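Local coordinates for GTPase HflX (Sulfolobus solfataricus P2, PDB 2QTF), which hydrolyses GTP with magnesium as cofactor, associates with the 50S ribosomal subunit and may act in protein synthesis or ribosome biogenesis, at residues I184-T188 with G235-G239; E14-L19 with Y187-G191; D232-F236 with F248-L252. The contacts are given in a common frame with arbitrary orientation. Numbering follows the deposited sequence.

Contact 1. Residues I184-T188 with G235-G239. With ACT (acetate ion), chain H.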
loop_
_atom_site.group_PDB
_atom_site.type_symbol
_atom_site.label_atom_id
_atom_site.label_comp_id
_atom_site.label_asym_id
_atom_site.label_seq_id
_atom_site.Cartn_x
_atom_site.Cartn_y
_atom_site.Cartn_z
ATOM N N ILE A 184 -7.473 -7.350 -4.964
ATOM C CA ILE A 184 -7.672 -7.216 -3.531
ATOM C C ILE A 184 -7.386 -5.769 -3.176
ATOM O O ILE A 184 -6.211 -5.273 -3.383
ATOM C CB ILE A 184 -6.647 -8.128 -2.798
ATOM C CG1 ILE A 184 -7.036 -9.623 -3.124
ATOM C CG2 ILE A 184 -6.726 -7.973 -1.174
ATOM C CD1 ILE A 184 -5.969 -10.670 -2.766
ATOM N N VAL A 185 -8.387 -5.117 -2.568
ATOM C CA VAL A 185 -8.281 -3.726 -2.125
ATOM C C VAL A 185 -8.663 -3.591 -0.660
ATOM O O VAL A 185 -9.192 -4.536 -0.028
ATOM C CB VAL A 185 -9.196 -2.797 -2.962
ATOM C CG1 VAL A 185 -8.710 -2.858 -4.413
ATOM C CG2 VAL A 185 -10.702 -3.302 -2.856
ATOM N N GLY A 186 -8.345 -2.428 -0.104
ATOM C CA GLY A 186 -8.639 -2.181 1.302
ATOM C C GLY A 186 -7.582 -1.301 1.950
ATOM O O GLY A 186 -6.454 -1.193 1.432
ATOM N N TYR A 187 -7.862 -0.816 3.168
ATOM C CA TYR A 187 -6.860 -0.016 3.842
ATOM C C TYR A 187 -5.620 -0.775 4.255
ATOM O O TYR A 187 -5.660 -1.963 4.537
ATOM C CB TYR A 187 -7.461 0.557 5.130
ATOM C CG TYR A 187 -8.078 1.883 4.776
ATOM C CD1 TYR A 187 -9.445 1.962 4.410
ATOM C CD2 TYR A 187 -7.262 3.042 4.733
ATOM C CE1 TYR A 187 -10.046 3.224 4.046
ATOM C CE2 TYR A 187 -7.824 4.289 4.290
ATOM C CZ TYR A 187 -9.187 4.357 4.042
ATOM O OH TYR A 187 -9.673 5.551 3.694
ATOM N N THR A 188 -4.527 -0.037 4.402
ATOM C CA THR A 188 -3.358 -0.526 5.026
ATOM C C THR A 188 -3.696 -1.226 6.351
ATOM O O THR A 188 -4.519 -0.768 7.148
ATOM C CB THR A 188 -2.427 0.713 5.337
ATOM O OG1 THR A 188 -2.196 1.340 4.097
ATOM C CG2 THR A 188 -1.133 0.303 5.945
ATOM N N GLY A 235 -2.996 -0.533 -1.492
ATOM C CA GLY A 235 -4.014 -0.258 -0.482
ATOM C C GLY A 235 -4.509 1.177 -0.519
ATOM O O GLY A 235 -3.868 2.024 -1.187
ATOM N N PHE A 236 -5.643 1.457 0.156
ATOM C CA PHE A 236 -6.072 2.817 0.499
ATOM C C PHE A 236 -5.103 3.227 1.637
ATOM O O PHE A 236 -4.886 2.482 2.597
ATOM C CB PHE A 236 -7.497 2.786 1.063
ATOM C CG PHE A 236 -8.491 2.130 0.155
ATOM C CD1 PHE A 236 -8.470 2.358 -1.197
ATOM C CD2 PHE A 236 -9.470 1.292 0.690
ATOM C CE1 PHE A 236 -9.488 1.793 -2.101
ATOM C CE2 PHE A 236 -10.410 0.642 -0.170
ATOM C CZ PHE A 236 -10.419 0.922 -1.569
ATOM N N ILE A 237 -4.468 4.387 1.471
ATOM C CA ILE A 237 -3.381 4.790 2.366
ATOM C C ILE A 237 -3.974 5.984 3.167
ATOM O O ILE A 237 -4.662 6.823 2.598
ATOM C CB ILE A 237 -2.127 5.345 1.561
ATOM C CG1 ILE A 237 -1.463 4.343 0.516
ATOM C CG2 ILE A 237 -1.043 5.845 2.529
ATOM C CD1 ILE A 237 -0.824 3.210 1.102
ATOM N N ARG A 238 -3.698 6.034 4.451
ATOM C CA ARG A 238 -4.199 7.117 5.298
ATOM C C ARG A 238 -3.231 8.302 5.263
ATOM O O ARG A 238 -2.041 8.096 5.181
ATOM C CB ARG A 238 -4.369 6.609 6.736
ATOM C CG ARG A 238 -5.444 5.420 6.824
ATOM C CD ARG A 238 -5.436 4.773 8.192
ATOM N NE ARG A 238 -6.559 3.814 8.317
ATOM C CZ ARG A 238 -6.370 2.491 8.204
ATOM N NH1 ARG A 238 -5.143 2.045 7.872
ATOM N NH2 ARG A 238 -7.379 1.638 8.382
ATOM N N GLY A 239 -3.704 9.539 5.225
ATOM C CA GLY A 239 -2.673 10.617 5.392
ATOM C C GLY A 239 -1.725 10.742 4.201
ATOM O O GLY A 239 -0.508 10.931 4.388
HETATM C C ACT H . -0.742 -0.961 1.233
HETATM O O ACT H . -0.810 -1.387 -0.006
HETATM O OXT ACT H . -1.808 -0.752 1.939
HETATM C CH3 ACT H . 0.645 -0.667 1.820
HETATM O O HOH W 1 -7.340 -1.106 8.156
HETATM O O HOH W 2 -1.898 4.008 5.364
#

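Contact 2. Residues E14-L19 with Y187-G191. With SO4 (sulfate ion), chain F; ACT (acetate ion), chain H.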
loop_
_atom_site.group_PDB
_atom_site.type_symbol
_atom_site.label_atom_id
_atom_site.label_comp_id
_atom_site.label_asym_id
_atom_site.label_seq_id
_atom_site.Cartn_x
_atom_site.Cartn_y
_atom_site.Cartn_z
ATOM N N GLU A 14 2.597 1.023 14.093
ATOM C CA GLU A 14 1.877 -0.158 13.520
ATOM C C GLU A 14 1.585 0.107 12.043
ATOM O O GLU A 14 1.764 -0.788 11.212
ATOM C CB GLU A 14 0.532 -0.283 14.206
ATOM C CG GLU A 14 -0.272 -1.536 13.980
ATOM C CD GLU A 14 -1.423 -1.615 15.084
ATOM O OE1 GLU A 14 -2.304 -0.694 15.114
ATOM O OE2 GLU A 14 -1.348 -2.509 15.969
ATOM N N GLU A 15 1.099 1.299 11.737
ATOM C CA GLU A 15 0.829 1.696 10.338
ATOM C C GLU A 15 2.128 1.672 9.489
ATOM O O GLU A 15 2.158 1.103 8.386
ATOM C CB GLU A 15 0.221 3.104 10.278
ATOM C CG GLU A 15 -0.381 3.421 8.895
ATOM C CD GLU A 15 -1.859 2.988 8.784
ATOM O OE1 GLU A 15 -2.446 2.370 9.740
ATOM O OE2 GLU A 15 -2.438 3.252 7.725
ATOM N N ALA A 16 3.199 2.318 9.997
ATOM C CA ALA A 16 4.502 2.282 9.297
ATOM C C ALA A 16 5.086 0.888 9.041
ATOM O O ALA A 16 5.676 0.592 8.012
ATOM C CB ALA A 16 5.532 3.167 10.040
ATOM N N ILE A 17 4.994 0.005 10.004
ATOM C CA ILE A 17 5.383 -1.373 9.768
ATOM C C ILE A 17 4.697 -2.024 8.550
ATOM O O ILE A 17 5.357 -2.652 7.676
ATOM C CB ILE A 17 5.144 -2.260 11.029
ATOM C CG1 ILE A 17 6.194 -1.923 12.119
ATOM C CG2 ILE A 17 5.325 -3.774 10.654
ATOM C CD1 ILE A 17 5.721 -2.425 13.513
ATOM N N ALA A 18 3.407 -1.857 8.509
ATOM C CA ALA A 18 2.587 -2.446 7.416
ATOM C C ALA A 18 2.906 -1.710 6.110
ATOM O O ALA A 18 3.011 -2.334 5.091
ATOM C CB ALA A 18 1.041 -2.327 7.814
ATOM N N LEU A 19 3.155 -0.397 6.119
ATOM C CA LEU A 19 3.721 0.303 4.888
ATOM C C LEU A 19 5.121 -0.225 4.421
ATOM O O LEU A 19 5.402 -0.424 3.211
ATOM C CB LEU A 19 3.758 1.793 5.119
ATOM C CG LEU A 19 2.377 2.427 5.354
ATOM C CD1 LEU A 19 2.483 3.824 5.883
ATOM C CD2 LEU A 19 1.514 2.408 3.979
ATOM N N TYR A 187 -7.862 -0.816 3.168
ATOM C CA TYR A 187 -6.860 -0.016 3.842
ATOM C C TYR A 187 -5.620 -0.775 4.255
ATOM O O TYR A 187 -5.660 -1.963 4.537
ATOM C CB TYR A 187 -7.461 0.557 5.130
ATOM C CG TYR A 187 -8.078 1.883 4.776
ATOM C CD1 TYR A 187 -9.445 1.962 4.410
ATOM C CD2 TYR A 187 -7.262 3.042 4.733
ATOM C CE1 TYR A 187 -10.046 3.224 4.046
ATOM C CE2 TYR A 187 -7.824 4.289 4.290
ATOM C CZ TYR A 187 -9.187 4.357 4.042
ATOM O OH TYR A 187 -9.673 5.551 3.694
ATOM N N THR A 188 -4.527 -0.037 4.402
ATOM C CA THR A 188 -3.358 -0.526 5.026
ATOM C C THR A 188 -3.696 -1.226 6.351
ATOM O O THR A 188 -4.519 -0.768 7.148
ATOM C CB THR A 188 -2.427 0.713 5.337
ATOM O OG1 THR A 188 -2.196 1.340 4.097
ATOM C CG2 THR A 188 -1.133 0.303 5.945
ATOM N N ASN A 189 -3.027 -2.342 6.565
ATOM C CA ASN A 189 -3.144 -3.093 7.793
ATOM C C ASN A 189 -4.527 -3.763 7.973
ATOM O O ASN A 189 -4.949 -4.102 9.080
ATOM C CB ASN A 189 -2.829 -2.173 8.975
ATOM C CG ASN A 189 -2.198 -2.878 10.049
ATOM O OD1 ASN A 189 -1.571 -3.925 9.842
ATOM N ND2 ASN A 189 -2.366 -2.360 11.259
ATOM N N SER A 190 -5.216 -3.971 6.863
ATOM C CA SER A 190 -6.532 -4.701 6.983
ATOM C C SER A 190 -6.271 -6.237 6.795
ATOM O O SER A 190 -7.146 -7.084 7.023
ATOM C CB SER A 190 -7.471 -4.146 5.939
ATOM O OG SER A 190 -6.893 -4.379 4.630
ATOM N N GLY A 191 -5.048 -6.577 6.411
ATOM C CA GLY A 191 -4.700 -8.017 6.133
ATOM C C GLY A 191 -4.697 -8.385 4.658
ATOM O O GLY A 191 -4.732 -9.588 4.292
HETATM S S SO4 F . -2.112 -4.977 4.580
HETATM O O1 SO4 F . -1.450 -5.792 3.581
HETATM O O2 SO4 F . -2.377 -5.710 5.802
HETATM O O3 SO4 F . -3.506 -4.662 4.299
HETATM O O4 SO4 F . -1.315 -3.769 4.905
HETATM C C ACT H . -0.742 -0.961 1.233
HETATM O O ACT H . -0.810 -1.387 -0.006
HETATM O OXT ACT H . -1.808 -0.752 1.939
HETATM C CH3 ACT H . 0.645 -0.667 1.820
HETATM O O HOH W 2 -1.898 4.008 5.364
HETATM O O HOH W 3 -2.887 0.384 11.319
#

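Contact 3. Residues D232-F236 with F248-L252. With CD (cadmium ion), chain C; ACT (acetate ion), chain H.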
loop_
_atom_site.group_PDB
_atom_site.type_symbol
_atom_site.label_atom_id
_atom_site.label_comp_id
_atom_site.label_asym_id
_atom_site.label_seq_id
_atom_site.Cartn_x
_atom_site.Cartn_y
_atom_site.Cartn_z
ATOM N N ASP A 232 -2.638 -8.013 -6.552
ATOM C CA ASP A 232 -2.309 -7.191 -5.338
ATOM C C ASP A 232 -2.382 -5.739 -5.776
ATOM O O ASP A 232 -1.434 -5.192 -6.308
ATOM C CB ASP A 232 -0.880 -7.521 -4.875
ATOM C CG ASP A 232 -0.470 -6.719 -3.628
ATOM O OD1 ASP A 232 -1.296 -5.872 -3.205
ATOM O OD2 ASP A 232 0.682 -6.759 -3.117
ATOM N N THR A 233 -3.520 -5.110 -5.549
ATOM C CA THR A 233 -3.719 -3.705 -5.832
ATOM C C THR A 233 -3.127 -2.920 -4.624
ATOM O O THR A 233 -3.109 -3.420 -3.457
ATOM C CB THR A 233 -5.233 -3.416 -5.990
ATOM O OG1 THR A 233 -5.703 -4.144 -7.159
ATOM C CG2 THR A 233 -5.547 -1.921 -6.201
ATOM N N VAL A 234 -2.687 -1.680 -4.921
ATOM C CA VAL A 234 -2.206 -0.823 -3.814
ATOM C C VAL A 234 -3.342 -0.635 -2.768
ATOM O O VAL A 234 -4.557 -0.585 -3.105
ATOM C CB VAL A 234 -1.612 0.516 -4.373
ATOM C CG1 VAL A 234 -2.779 1.459 -4.927
ATOM C CG2 VAL A 234 -0.669 1.191 -3.343
ATOM N N GLY A 235 -2.996 -0.533 -1.492
ATOM C CA GLY A 235 -4.014 -0.258 -0.482
ATOM C C GLY A 235 -4.509 1.177 -0.519
ATOM O O GLY A 235 -3.868 2.024 -1.187
ATOM N N PHE A 236 -5.643 1.457 0.156
ATOM C CA PHE A 236 -6.072 2.817 0.499
ATOM C C PHE A 236 -5.103 3.227 1.637
ATOM O O PHE A 236 -4.886 2.482 2.597
ATOM C CB PHE A 236 -7.497 2.786 1.063
ATOM C CG PHE A 236 -8.491 2.130 0.155
ATOM C CD1 PHE A 236 -8.470 2.358 -1.197
ATOM C CD2 PHE A 236 -9.470 1.292 0.690
ATOM C CE1 PHE A 236 -9.488 1.793 -2.101
ATOM C CE2 PHE A 236 -10.410 0.642 -0.170
ATOM C CZ PHE A 236 -10.419 0.922 -1.569
ATOM N N PHE A 248 -0.556 8.363 -6.257
ATOM C CA PHE A 248 -1.369 7.372 -5.499
ATOM C C PHE A 248 -2.621 7.033 -6.272
ATOM O O PHE A 248 -2.920 5.858 -6.584
ATOM C CB PHE A 248 -1.771 7.925 -4.074
ATOM C CG PHE A 248 -2.779 7.082 -3.411
ATOM C CD1 PHE A 248 -2.498 5.744 -3.050
ATOM C CD2 PHE A 248 -4.096 7.610 -3.180
ATOM C CE1 PHE A 248 -3.507 4.895 -2.480
ATOM C CE2 PHE A 248 -5.093 6.794 -2.608
ATOM C CZ PHE A 248 -4.774 5.442 -2.213
ATOM N N PHE A 249 -3.404 8.075 -6.586
ATOM C CA PHE A 249 -4.658 7.817 -7.304
ATOM C C PHE A 249 -4.510 7.131 -8.640
ATOM O O PHE A 249 -5.290 6.242 -9.028
ATOM C CB PHE A 249 -5.516 9.100 -7.399
ATOM C CG PHE A 249 -6.238 9.348 -6.170
ATOM C CD1 PHE A 249 -7.242 8.464 -5.771
ATOM C CD2 PHE A 249 -5.868 10.402 -5.309
ATOM C CE1 PHE A 249 -7.918 8.617 -4.556
ATOM C CE2 PHE A 249 -6.538 10.579 -4.089
ATOM C CZ PHE A 249 -7.586 9.688 -3.706
ATOM N N VAL A 250 -3.537 7.510 -9.380
ATOM C CA VAL A 250 -3.350 6.857 -10.673
ATOM C C VAL A 250 -2.967 5.386 -10.525
ATOM O O VAL A 250 -3.414 4.494 -11.252
ATOM C CB VAL A 250 -2.271 7.620 -11.510
ATOM C CG1 VAL A 250 -2.101 6.973 -12.833
ATOM C CG2 VAL A 250 -2.728 9.077 -11.821
ATOM N N THR A 251 -2.074 5.096 -9.598
ATOM C CA THR A 251 -1.754 3.688 -9.280
ATOM C C THR A 251 -3.021 2.923 -8.785
ATOM O O THR A 251 -3.234 1.777 -9.172
ATOM C CB THR A 251 -0.643 3.634 -8.140
ATOM O OG1 THR A 251 0.493 4.315 -8.628
ATOM C CG2 THR A 251 -0.217 2.138 -7.764
ATOM N N LEU A 252 -3.758 3.502 -7.846
ATOM C CA LEU A 252 -4.910 2.841 -7.310
ATOM C C LEU A 252 -5.971 2.651 -8.402
ATOM O O LEU A 252 -6.672 1.587 -8.443
ATOM C CB LEU A 252 -5.501 3.698 -6.112
ATOM C CG LEU A 252 -6.812 3.134 -5.478
ATOM C CD1 LEU A 252 -6.620 1.699 -4.809
ATOM C CD2 LEU A 252 -7.432 4.190 -4.486
HETATM CD CD CD C . 0.327 -5.060 -1.623
HETATM C C ACT H . -0.742 -0.961 1.233
HETATM O O ACT H . -0.810 -1.387 -0.006
HETATM O OXT ACT H . -1.808 -0.752 1.939
HETATM C CH3 ACT H . 0.645 -0.667 1.820
HETATM O O HOH W 4 -1.523 -3.537 -1.309
HETATM O O HOH W 5 -2.544 -0.695 -7.796
HETATM O O HOH W 6 1.062 -3.443 0.125
HETATM O O HOH W 7 -0.835 -6.380 -0.156
HETATM O O HOH W 8 2.444 -5.915 -0.861
#

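Contact 1. Residues I184-T188 with G235-G239
This is a buried backbone-to-backbone contact in the G domain. It joins the end region of strand 181-185 and the residues after it to the loop that follows the neighbouring parallel strand 226-232. The two backbones meet in a single bridge between Tyr-187 and Phe-236, with CA atoms 4.5 Å apart. Phe-236 N donates to Gly-186 O at 3.1 Å, and Thr-188 N donates to Phe-236 O, also at 3.1 Å. Both backbone groups of Phe-236 are therefore used.

The two aromatic side chains pack beside this bridge. Phe-236 CB sits over the face of the Tyr-187 ring, 3.5 Å from its centroid, in a CH-pi contact. The rings themselves form a T-shaped pair, with the edge of Phe-236 toward the face of Tyr-187. Helix 271-288 covers both side chains. Arg-238 reaches back along the loop. Its NH1 donates to Thr-188 O at 3.0 Å, and its guanidinium face lies over Tyr-187 CB. Water 1 joins Arg-238 NH2 to the same carbonyl, and water 2 joins Arg-238 N to Thr-188 OG1.

An acetate, probably from the crystallisation liquor, accepts from Gly-235 N at 2.8 Å. The backbone angles of Gly-186 call for glycine, because a CB there would press on the preceding carbonyl. Gly-186 to Thr-188 belong to the inferred GTP site, and Gly-235 is predicted to join it. The arrangement is that of a P-loop GTPase, with the start of the Walker A loop beside the switch II region.

Contact 2. Residues E14-L19 with Y187-G191
No direct hydrogen bond joins helix 13-22 of the N-terminal region to the loop 187-191, so van der Waals contact and water carry the contact. Ala-18 points its CB at the loop, 3.9 Å from Thr-188 CG2 and 3.7 Å from Asn-189 OD1. The small side chain lets the backbones come close, with CA atoms of Ala-18 and Asn-189 5.8 Å apart. Leu-19 CD2 reaches to 3.9 Å from Thr-188 OG1. At the outer end, Glu-14 CG lies 3.5 Å from Asn-189 ND2.

Two waters bridge the polar groups, both through Glu-15. Water 2 donates to Glu-15 OE2 at 2.5 Å and is hydrogen-bonded to Thr-188 OG1. Water 3 donates to Glu-15 OE1 at 2.6 Å and accepts from Asn-189 ND2 at 2.8 Å. The charge of Glu-15 is met by a salt bridge to Arg-238.

The segment is part of the Walker A P-loop, whose residues are inferred to bind GTP. Tyr-187 to Ser-190 form a type II turn, and Ser-190 OG donates to Tyr-187 O at 2.7 Å.

The loop also binds a sulfate, probably from the crystallisation liquor, where a P-loop would hold a nucleotide phosphate. Asn-189 N donates to sulfate O4 at 2.8 Å. Gly-191 N donates to sulfate O2 at 2.9 Å. Ser-190 N makes a weak bond to sulfate O3. Lys-192 and Thr-193 also bind this sulfate.

Contact 3. Residues D232-F236 with F248-L252
In this P-loop GTPase fold, residues 232-236 run from the end of strand 226-232 into the segment that matches the DxxG motif, here Asp-232 to Gly-235. They pack against helix 245-253, which follows in the chain. The main bump is Val-234. Its CG1 enters a hollow lined by Phe-248, Thr-251 and Leu-252. It lies 3.5 Å from Leu-252 CA, 3.7 Å from Leu-252 CB and 3.9 Å from Thr-251 CG2, with Phe-248 CE1 at 4.3 Å. The residues at positions 248, 251 and 252 share one side of the helix, so the hollow lies between successive turns.

Leu-252 in turn fills a gap between Thr-233 and Phe-236. Leu-252 CD1 meets Thr-233 CG2 at 4.0 Å. Leu-252 CD2 sits at the edge of the Phe-236 ring, 3.9 Å from Phe-236 CD1. The Phe-248 ring turns its edge to the backbone of Gly-235 and Phe-236. Helix 86-97 covers Val-234 and Thr-251, so the N-terminal part of the protein also borders this packing.

Water 5 fills a polar gap. It accepts from Val-234 N at 3.0 Å and donates to Thr-251 O at 2.9 Å. Asp-232 takes no part in the packing. With His-97 and four waters it binds cadmium, through OD1 at 2.4 Å and OD2 at 2.3 Å. Gly-235 O is buried without a hydrogen-bond partner, 3.2 Å from Phe-248 CE1.

Following the chain, the first segment met is 14-19, on helix 13-22. Contact 2 closes the longest loop, back to it from 187-191, and ties the N-terminal region to the P-loop. Contact 1 begins on the stretch where contact 2 ends, sharing Tyr-187 and Thr-188. It closes at 235-239 and joins two neighbouring parts of the G domain. Contact 3 begins where contact 1 ends, sharing Gly-235 and Phe-236. It closes a short loop at helix 245-253. Contacts 2 and 3 follow in series, and none of the three nests in another. Ile-237 packs on Leu-19 between contacts 1 and 2, and one acetate touches all three.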